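Local coordinates for protein HTH-type transcriptional repressor NemR (Escherichia coli, PDB 4YZE) that represses transcription of the nemRA-gloA operon by binding to the NemR box, and takes part in the response to electrophiles and reactive chlorine species, at residues 50-53 with 54-57; 123-126 with 127-131; 142-145 with 146-150. The protein carries 5 engineered substitutions. All coordinates share one frame; numbering follows the deposited sequence.

The three contacts follow one another along the chain without overlap. Contact 1 lies in the tetR-type DNA-binding region, where the chain passes from helix 44-50 into helix 54-79. Contacts 2 and 3 both belong to helix 122-148 in the C-terminal regulatory region, one near its start and the other at its end, with centres about 29 Å apart. Contacts 1 and 2 touch, their centres about 16 Å apart, as Glu55 packs against Asp123. Contact 3 lies across the chain's centre from contact 1, about 42 Å between centres. Helix 122-148 thus reaches from the DNA-binding region to the far end of the regulatory region.

Contact 1 (50-53 with 54-57); sequences YFRS and KEAF
With its CG anti to the carbonyl carbon (chi1 -55°), Phe51 presents a ring face to Phe57, whose own CG stands anti to the backbone N (chi1 172°) and swings the ring edge-on. The pair is T-shaped: Phe57 CD1 sits over the rim of the Phe51 face, 3.7 Å from Phe51 CE2, and the ring planes are at 90°. Between the two aromatics the chain turns into helix 54-79, and Ser53 is its N-cap. Ser53 OG accepts from Ala56 N at 3.3 Å in a nearly straight bond, while Ser53 O takes Phe57 N at 3.0 Å, the first backbone bond of the new helix. On the outer side, Arg52 lays its guanidinium across the Ala56 methyl, Ala56 CB standing over the centre of one face. Arg52 NH1 then reaches Glu55 OE1 at 3.1 Å in a salt bridge whose hydrogen bond is weak, approached obliquely. The other carboxylate oxygen, Glu55 OE2, is bonded to Ser121 OG. Phe51 and Phe57 both rest on Leu16 of helix 10-26. The junction therefore combines a buried T-shaped aromatic pair, which joins the end of the predicted helix-turn-helix motif to helix 54-79, with a capped helix start and an ion pair in which the arginine meets both the acid, through a weak hydrogen bond, and the Ala56 methyl against its face.

Contact 2 (123-126 with 127-131); sequences DMRS and AMDKG
Arg125 lies alongside Asp129, one helical turn on, the two side chains pointing the same way. The chain of Arg125 runs outward and bends at chi2 (-146°) and again at chi3, which brings NH1 round to the side of Asp129. Asp129 OD2 meets the guanidinium at its edge, but the salt bridge is long, 3.7 Å from Arg125 NH1 to Asp129 OD2, and the two planes are inclined by 57°. Stronger polar partners lie outside the pair: Arg125 NE forms a salt bridge with Glu122, and NH1 donates to the carbonyl oxygen of Ile178 in the second subunit. Beneath these side chains the helix backbone is regular. Asp129 N donates to Arg125 O at 2.9 Å, and Lys130 N to Ser126 O at 2.9 Å in a nearly straight bond. On another flank Met128 CG comes within 3.4 Å of Met124 O, one turn back, before its thioether leads away. Met128 lies about 9 Å, side chain to side chain, from Cys108, the residue central to the response to reactive chlorine species. Helix 122-148 is thus flanked twice here: Met124 and Met128 pack on Leu62 of helix 54-79, with Met128 also on Tyr66, while Arg125, Met128 and Asp129 touch residues 178-180 of the second subunit, at and just beyond the end of its helix 158-179.

Contact 3 (142-145 with 146-150); sequences ALEN and GRENH
Glu144 and Glu148, one turn apart, bring their carboxylates together, with Glu144 OE1 only 2.7 Å from Glu148 OE1. The groups cross with planes 89° apart, and so short an approach of two acids suggests that one of them probably holds a proton. The chain of Glu144 folds at chi2 (66°), which leaves its second oxygen turned to Arg147: a water donates to Glu144 OE2 at 2.6 Å and accepts from Arg147 NH1 at 3.1 Å. Placing an alanine at Glu144 would probably deprive this water of its carboxylate acceptor and Glu148 of its close acid partner, setting the Glu148 carboxylate free to turn. Arg147 also has firmer anchors, since its NH2 donates to the carbonyl oxygens of Phe154 and Gly156 and the guanidinium makes a cation-pi contact with Phe154. Among the amides, Asn145 OD1 accepts from Gln141 NE2, and Asn149 OD1 is paired with Ser151 OG. Along the backbone, Glu148 N reaches Glu144 O at 2.9 Å, and Asn149 N reaches Asn145 O at 2.9 Å. A Schellman motif then ends the helix, with His150 at positive phi as its C-prime residue: Ser151 N turns back to Gly146 O, and His150 N bonds weakly to Arg147 O. This terminus of helix 122-148 packs against two others, Ala142 and Leu143 meeting Ile88 of helix 84-97, while Leu143, Glu144 and Arg147 lean on the first turns of helix 158-179.

Contact 1 (50-53 with 54-57)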
ATOM      1  N   TYR A  50      20.661  24.220  10.312  1.00 69.94           N
ATOM      2  CA  TYR A  50      19.585  24.221   9.325  1.00 68.92           C
ATOM      3  C   TYR A  50      18.294  23.646   9.880  1.00 65.33           C
ATOM      4  O   TYR A  50      17.203  24.106   9.550  1.00 69.21           O
ATOM      5  CB  TYR A  50      20.000  23.450   8.070  1.00 68.08           C
ATOM      6  CG  TYR A  50      21.117  24.114   7.308  1.00 74.40           C
ATOM      7  CD1 TYR A  50      20.969  25.402   6.816  1.00 81.91           C
ATOM      8  CD2 TYR A  50      22.316  23.459   7.080  1.00 71.19           C
ATOM      9  CE1 TYR A  50      21.988  26.021   6.123  1.00 84.81           C
ATOM     10  CE2 TYR A  50      23.339  24.069   6.382  1.00 73.75           C
ATOM     11  CZ  TYR A  50      23.169  25.350   5.910  1.00 78.79           C
ATOM     12  OH  TYR A  50      24.180  25.966   5.219  1.00 80.59           O
ATOM     13  N   PHE A  51      18.423  22.632  10.721  1.00 62.87           N
ATOM     14  CA  PHE A  51      17.261  21.901  11.187  1.00 61.30           C
ATOM     15  C   PHE A  51      17.326  21.735  12.690  1.00 65.10           C
ATOM     16  O   PHE A  51      18.358  21.337  13.230  1.00 69.17           O
ATOM     17  CB  PHE A  51      17.190  20.538  10.490  1.00 53.34           C
ATOM     18  CG  PHE A  51      17.193  20.632   8.991  1.00 52.35           C
ATOM     19  CD1 PHE A  51      16.034  20.964   8.303  1.00 54.14           C
ATOM     20  CD2 PHE A  51      18.349  20.392   8.271  1.00 55.67           C
ATOM     21  CE1 PHE A  51      16.030  21.056   6.924  1.00 56.83           C
ATOM     22  CE2 PHE A  51      18.353  20.480   6.889  1.00 54.41           C
ATOM     23  CZ  PHE A  51      17.195  20.809   6.219  1.00 54.97           C
ATOM     24  N   ARG A  52      16.217  22.056  13.350  1.00 69.06           N
ATOM     25  CA  ARG A  52      16.090  21.935  14.799  1.00 75.18           C
ATOM     26  C   ARG A  52      16.354  20.510  15.265  1.00 72.62           C
ATOM     27  O   ARG A  52      16.965  20.293  16.317  1.00 81.02           O
ATOM     28  CB  ARG A  52      14.694  22.392  15.245  1.00 80.38           C
ATOM     29  CG  ARG A  52      14.012  21.473  16.257  1.00 87.15           C
ATOM     30  CD  ARG A  52      12.648  22.004  16.676  1.00 91.21           C
ATOM     31  NE  ARG A  52      11.795  22.266  15.522  1.00 93.89           N
ATOM     32  CZ  ARG A  52      10.815  21.468  15.102  1.00 89.18           C
ATOM     33  NH1 ARG A  52      10.544  20.339  15.745  1.00 91.82           N
ATOM     34  NH2 ARG A  52      10.102  21.808  14.039  1.00 79.40           N
ATOM     35  N   SER A  53      15.915  19.543  14.466  1.00 59.35           N
ATOM     36  CA  SER A  53      16.006  18.142  14.856  1.00 59.50           C
ATOM     37  C   SER A  53      15.812  17.201  13.678  1.00 60.61           C
ATOM     38  O   SER A  53      15.560  17.635  12.548  1.00 62.44           O
ATOM     39  CB  SER A  53      14.943  17.821  15.898  1.00 62.37           C
ATOM     40  OG  SER A  53      13.649  17.957  15.333  1.00 63.81           O
ATOM     41  N   LYS A  54      15.916  15.904  13.955  1.00 58.46           N
ATOM     42  CA  LYS A  54      15.702  14.898  12.934  1.00 57.29           C
ATOM     43  C   LYS A  54      14.274  14.994  12.429  1.00 55.39           C
ATOM     44  O   LYS A  54      14.015  14.854  11.224  1.00 51.03           O
ATOM     45  CB  LYS A  54      15.976  13.495  13.474  1.00 57.76           C
ATOM     46  CG  LYS A  54      15.734  12.410  12.425  1.00 57.76           C
ATOM     47  CD  LYS A  54      15.718  11.013  13.020  1.00 60.94           C
ATOM     48  CE  LYS A  54      15.605   9.988  11.914  1.00 58.73           C
ATOM     49  NZ  LYS A  54      15.270   8.614  12.385  1.00 61.08           N
ATOM     50  N   GLU A  55      13.350  15.245  13.350  1.00 49.10           N
ATOM     51  CA  GLU A  55      11.938  15.339  13.002  1.00 52.48           C
ATOM     52  C   GLU A  55      11.705  16.502  12.052  1.00 51.23           C
ATOM     53  O   GLU A  55      11.000  16.362  11.053  1.00 53.55           O
ATOM     54  CB  GLU A  55      11.066  15.502  14.250  1.00 51.13           C
ATOM     55  CG  GLU A  55       9.541  15.579  13.915  1.00 49.20           C
ATOM     56  CD  GLU A  55       9.016  17.010  13.789  1.00 72.14           C
ATOM     57  OE1 GLU A  55       9.798  17.963  13.984  1.00 71.78           O
ATOM     58  OE2 GLU A  55       7.814  17.191  13.507  1.00 77.50           O
ATOM     59  N   ALA A  56      12.303  17.648  12.372  1.00 51.63           N
ATOM     60  CA  ALA A  56      12.144  18.849  11.553  1.00 57.66           C
ATOM     61  C   ALA A  56      12.665  18.588  10.136  1.00 53.81           C
ATOM     62  O   ALA A  56      12.035  18.947   9.127  1.00 51.63           O
ATOM     63  CB  ALA A  56      12.874  20.025  12.199  1.00 54.79           C
ATOM     64  N   PHE A  57      13.820  17.937  10.084  1.00 50.34           N
ATOM     65  CA  PHE A  57      14.450  17.551   8.845  1.00 45.10           C
ATOM     66  C   PHE A  57      13.548  16.673   7.962  1.00 45.17           C
ATOM     67  O   PHE A  57      13.459  16.875   6.737  1.00 43.51           O
ATOM     68  CB  PHE A  57      15.744  16.811   9.168  1.00 49.10           C
ATOM     69  CG  PHE A  57      16.380  16.199   7.982  1.00 45.14           C
ATOM     70  CD1 PHE A  57      17.182  16.962   7.148  1.00 48.48           C
ATOM     71  CD2 PHE A  57      16.177  14.865   7.690  1.00 44.52           C
ATOM     72  CE1 PHE A  57      17.784  16.400   6.040  1.00 47.70           C
ATOM     73  CE2 PHE A  57      16.768  14.292   6.583  1.00 54.87           C
ATOM     74  CZ  PHE A  57      17.575  15.062   5.755  1.00 53.25           C
TER

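Contact 2 (123-126 with 127-131)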
ATOM      1  N   ASP A 123       3.534  16.042  12.346  1.00 57.41           N
ATOM      2  CA  ASP A 123       4.043  16.919  11.298  1.00 60.13           C
ATOM      3  C   ASP A 123       4.422  16.124  10.040  1.00 60.65           C
ATOM      4  O   ASP A 123       4.104  16.549   8.923  1.00 57.32           O
ATOM      5  CB  ASP A 123       5.188  17.796  11.814  1.00 58.56           C
ATOM      6  CG  ASP A 123       4.872  18.401  13.165  1.00 61.80           C
ATOM      7  OD1 ASP A 123       4.084  17.764  13.882  1.00 64.43           O
ATOM      8  OD2 ASP A 123       5.364  19.498  13.509  1.00 63.96           O
ATOM      9  N   MET A 124       5.036  14.952  10.222  1.00 53.32           N
ATOM     10  CA  MET A 124       5.414  14.122   9.073  1.00 62.00           C
ATOM     11  C   MET A 124       4.240  13.365   8.436  1.00 57.92           C
ATOM     12  O   MET A 124       4.120  13.331   7.210  1.00 51.65           O
ATOM     13  CB  MET A 124       6.551  13.161   9.413  1.00 52.19           C
ATOM     14  CG  MET A 124       7.895  13.851   9.631  1.00 53.96           C
ATOM     15  SD  MET A 124       9.255  12.656   9.701  1.00 60.89           S
ATOM     16  CE  MET A 124       9.254  12.112   7.981  1.00 52.08           C
ATOM     17  N   ARG A 125       3.387  12.752   9.255  1.00 53.86           N
ATOM     18  CA  ARG A 125       2.188  12.099   8.732  1.00 52.80           C
ATOM     19  C   ARG A 125       1.365  13.108   7.929  1.00 47.99           C
ATOM     20  O   ARG A 125       0.835  12.787   6.864  1.00 44.64           O
ATOM     21  CB  ARG A 125       1.349  11.503   9.865  1.00 55.14           C
ATOM     22  CG  ARG A 125       0.028  10.895   9.421  1.00 56.81           C
ATOM     23  CD  ARG A 125      -1.051  11.081  10.495  1.00 62.31           C
ATOM     24  NE  ARG A 125      -1.485  12.475  10.620  1.00 59.52           N
ATOM     25  CZ  ARG A 125      -2.380  13.062   9.822  1.00 62.50           C
ATOM     26  NH1 ARG A 125      -2.946  12.380   8.826  1.00 58.65           N
ATOM     27  NH2 ARG A 125      -2.722  14.338  10.022  1.00 63.70           N
ATOM     28  N   SER A 126       1.295  14.334   8.437  1.00 48.01           N
ATOM     29  CA  SER A 126       0.531  15.390   7.792  1.00 50.34           C
ATOM     30  C   SER A 126       1.178  15.828   6.479  1.00 45.77           C
ATOM     31  O   SER A 126       0.482  16.107   5.499  1.00 44.39           O
ATOM     32  CB  SER A 126       0.359  16.568   8.753  1.00 57.86           C
ATOM     33  OG  SER A 126      -0.139  17.725   8.104  1.00 58.62           O
ATOM     34  N   ALA A 127       2.504  15.867   6.450  1.00 46.24           N
ATOM     35  CA  ALA A 127       3.220  16.129   5.205  1.00 49.49           C
ATOM     36  C   ALA A 127       2.881  15.075   4.144  1.00 44.50           C
ATOM     37  O   ALA A 127       2.767  15.400   2.961  1.00 41.62           O
ATOM     38  CB  ALA A 127       4.716  16.171   5.439  1.00 46.21           C
ATOM     39  N   MET A 128       2.750  13.819   4.565  1.00 42.59           N
ATOM     40  CA  MET A 128       2.418  12.740   3.635  1.00 44.43           C
ATOM     41  C   MET A 128       0.970  12.844   3.187  1.00 40.80           C
ATOM     42  O   MET A 128       0.655  12.589   2.037  1.00 38.36           O
ATOM     43  CB  MET A 128       2.625  11.385   4.281  1.00 41.44           C
ATOM     44  CG  MET A 128       4.078  11.107   4.647  1.00 43.80           C
ATOM     45  SD  MET A 128       4.245   9.499   5.430  1.00 53.79           S
ATOM     46  CE  MET A 128       3.950   8.400   4.039  1.00 49.95           C
ATOM     47  N   ASP A 129       0.090  13.193   4.116  1.00 45.14           N
ATOM     48  CA  ASP A 129      -1.326  13.267   3.813  1.00 40.13           C
ATOM     49  C   ASP A 129      -1.460  14.350   2.745  1.00 45.06           C
ATOM     50  O   ASP A 129      -2.053  14.132   1.701  1.00 44.06           O
ATOM     51  CB  ASP A 129      -2.113  13.606   5.080  1.00 41.85           C
ATOM     52  CG  ASP A 129      -3.609  13.435   4.906  1.00 55.70           C
ATOM     53  OD1 ASP A 129      -4.035  12.789   3.925  1.00 55.84           O
ATOM     54  OD2 ASP A 129      -4.361  13.936   5.766  1.00 58.15           O
ATOM     55  N   LYS A 130      -0.833  15.493   3.001  1.00 48.01           N
ATOM     56  CA  LYS A 130      -0.771  16.595   2.053  1.00 45.92           C
ATOM     57  C   LYS A 130      -0.174  16.171   0.711  1.00 40.97           C
ATOM     58  O   LYS A 130      -0.672  16.565  -0.345  1.00 48.32           O
ATOM     59  CB  LYS A 130       0.042  17.742   2.662  1.00 58.69           C
ATOM     60  CG  LYS A 130       0.718  18.635   1.642  1.00 69.86           C
ATOM     61  CD  LYS A 130      -0.118  19.859   1.317  1.00 69.70           C
ATOM     62  CE  LYS A 130       0.579  21.134   1.780  1.00 74.13           C
ATOM     63  NZ  LYS A 130       1.170  20.987   3.142  1.00 80.60           N
ATOM     64  N   GLY A 131       0.892  15.375   0.747  1.00 39.55           N
ATOM     65  CA  GLY A 131       1.493  14.867  -0.482  1.00 37.67           C
ATOM     66  C   GLY A 131       0.476  14.113  -1.327  1.00 47.26           C
ATOM     67  O   GLY A 131       0.294  14.399  -2.516  1.00 43.52           O
TER

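Contact 3 (142-145 with 146-150)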
ATOM      1  N   ALA A 142      -7.573  16.408 -14.048  1.00 45.59           N
ATOM      2  CA  ALA A 142      -7.377  15.777 -15.361  1.00 41.20           C
ATOM      3  C   ALA A 142      -8.638  15.057 -15.808  1.00 41.94           C
ATOM      4  O   ALA A 142      -9.024  15.135 -16.981  1.00 41.29           O
ATOM      5  CB  ALA A 142      -6.195  14.795 -15.332  1.00 39.87           C
ATOM      6  N   LEU A 143      -9.268  14.338 -14.880  1.00 38.64           N
ATOM      7  CA  LEU A 143     -10.489  13.611 -15.202  1.00 45.64           C
ATOM      8  C   LEU A 143     -11.600  14.580 -15.626  1.00 51.16           C
ATOM      9  O   LEU A 143     -12.305  14.325 -16.604  1.00 47.77           O
ATOM     10  CB  LEU A 143     -10.941  12.736 -14.034  1.00 37.66           C
ATOM     11  CG  LEU A 143     -10.012  11.550 -13.708  1.00 43.63           C
ATOM     12  CD1 LEU A 143     -10.256  11.073 -12.294  1.00 35.35           C
ATOM     13  CD2 LEU A 143     -10.190  10.396 -14.700  1.00 39.14           C
ATOM     14  N   GLU A 144     -11.743  15.681 -14.890  1.00 41.27           N
ATOM     15  CA  GLU A 144     -12.792  16.665 -15.158  1.00 47.79           C
ATOM     16  C   GLU A 144     -12.548  17.329 -16.516  1.00 45.26           C
ATOM     17  O   GLU A 144     -13.459  17.412 -17.341  1.00 46.98           O
ATOM     18  CB  GLU A 144     -12.848  17.700 -14.030  1.00 43.76           C
ATOM     19  CG  GLU A 144     -13.827  18.844 -14.251  1.00 46.35           C
ATOM     20  CD  GLU A 144     -15.276  18.394 -14.273  1.00 61.26           C
ATOM     21  OE1 GLU A 144     -16.131  19.173 -14.754  1.00 64.76           O
ATOM     22  OE2 GLU A 144     -15.569  17.273 -13.807  1.00 54.31           O
ATOM     23  N   ASN A 145     -11.303  17.749 -16.749  1.00 45.16           N
ATOM     24  CA  ASN A 145     -10.901  18.286 -18.042  1.00 47.11           C
ATOM     25  C   ASN A 145     -11.242  17.334 -19.183  1.00 47.54           C
ATOM     26  O   ASN A 145     -11.722  17.763 -20.232  1.00 49.88           O
ATOM     27  CB  ASN A 145      -9.399  18.577 -18.067  1.00 47.61           C
ATOM     28  CG  ASN A 145      -9.017  19.752 -17.190  1.00 52.82           C
ATOM     29  OD1 ASN A 145      -9.849  20.598 -16.878  1.00 54.26           O
ATOM     30  ND2 ASN A 145      -7.748  19.814 -16.799  1.00 55.50           N
ATOM     31  N   GLY A 146     -10.963  16.049 -18.971  1.00 45.58           N
ATOM     32  CA  GLY A 146     -11.198  15.015 -19.959  1.00 46.00           C
ATOM     33  C   GLY A 146     -12.675  14.888 -20.282  1.00 47.30           C
ATOM     34  O   GLY A 146     -13.041  14.655 -21.443  1.00 49.09           O
ATOM     35  N   ARG A 147     -13.528  15.043 -19.267  1.00 46.69           N
ATOM     36  CA  ARG A 147     -14.967  15.047 -19.518  1.00 50.99           C
ATOM     37  C   ARG A 147     -15.358  16.297 -20.287  1.00 51.08           C
ATOM     38  O   ARG A 147     -16.184  16.234 -21.202  1.00 58.87           O
ATOM     39  CB  ARG A 147     -15.758  14.975 -18.214  1.00 51.17           C
ATOM     40  CG  ARG A 147     -15.984  13.572 -17.692  1.00 47.07           C
ATOM     41  CD  ARG A 147     -16.879  13.601 -16.474  1.00 45.35           C
ATOM     42  NE  ARG A 147     -17.313  12.259 -16.096  1.00 55.56           N
ATOM     43  CZ  ARG A 147     -17.634  11.898 -14.860  1.00 54.93           C
ATOM     44  NH1 ARG A 147     -17.549  12.783 -13.870  1.00 43.36           N
ATOM     45  NH2 ARG A 147     -18.031  10.656 -14.613  1.00 43.19           N
ATOM     46  N   GLU A 148     -14.746  17.425 -19.934  1.00 51.42           N
ATOM     47  CA  GLU A 148     -15.154  18.715 -20.495  1.00 55.17           C
ATOM     48  C   GLU A 148     -14.738  18.903 -21.951  1.00 56.59           C
ATOM     49  O   GLU A 148     -15.405  19.612 -22.694  1.00 59.61           O
ATOM     50  CB  GLU A 148     -14.683  19.880 -19.627  1.00 54.56           C
ATOM     51  CG  GLU A 148     -15.314  19.883 -18.244  1.00 59.15           C
ATOM     52  CD  GLU A 148     -15.220  21.227 -17.549  1.00 58.46           C
ATOM     53  OE1 GLU A 148     -15.477  21.279 -16.333  1.00 56.01           O
ATOM     54  OE2 GLU A 148     -14.917  22.238 -18.217  1.00 66.10           O
ATOM     55  N   ASN A 149     -13.641  18.276 -22.364  1.00 55.38           N
ATOM     56  CA  ASN A 149     -13.313  18.273 -23.788  1.00 67.08           C
ATOM     57  C   ASN A 149     -13.618  16.952 -24.501  1.00 57.44           C
ATOM     58  O   ASN A 149     -13.200  16.764 -25.640  1.00 59.16           O
ATOM     59  CB  ASN A 149     -11.870  18.738 -24.044  1.00 68.53           C
ATOM     60  CG  ASN A 149     -10.821  17.687 -23.672  1.00 67.43           C
ATOM     61  OD1 ASN A 149     -11.134  16.552 -23.298  1.00 59.52           O
ATOM     62  ND2 ASN A 149      -9.557  18.075 -23.786  1.00 73.93           N
ATOM     63  N   HIS A 150     -14.312  16.041 -23.814  1.00 55.60           N
ATOM     64  CA  HIS A 150     -14.821  14.797 -24.417  1.00 58.70           C
ATOM     65  C   HIS A 150     -13.705  13.795 -24.809  1.00 67.63           C
ATOM     66  O   HIS A 150     -13.877  13.032 -25.764  1.00 61.89           O
ATOM     67  CB  HIS A 150     -15.744  15.125 -25.622  1.00 59.35           C
ATOM     68  CG  HIS A 150     -16.759  14.066 -25.940  1.00 59.92           C
ATOM     69  ND1 HIS A 150     -17.733  13.673 -25.049  1.00 66.49           N
ATOM     70  CD2 HIS A 150     -16.958  13.329 -27.059  1.00 61.81           C
ATOM     71  CE1 HIS A 150     -18.488  12.738 -25.604  1.00 64.31           C
ATOM     72  NE2 HIS A 150     -18.029  12.503 -26.819  1.00 61.75           N
TER
HETATM   73  O   HOH W   1     -17.717  15.892 -13.795  1.00 39.81           O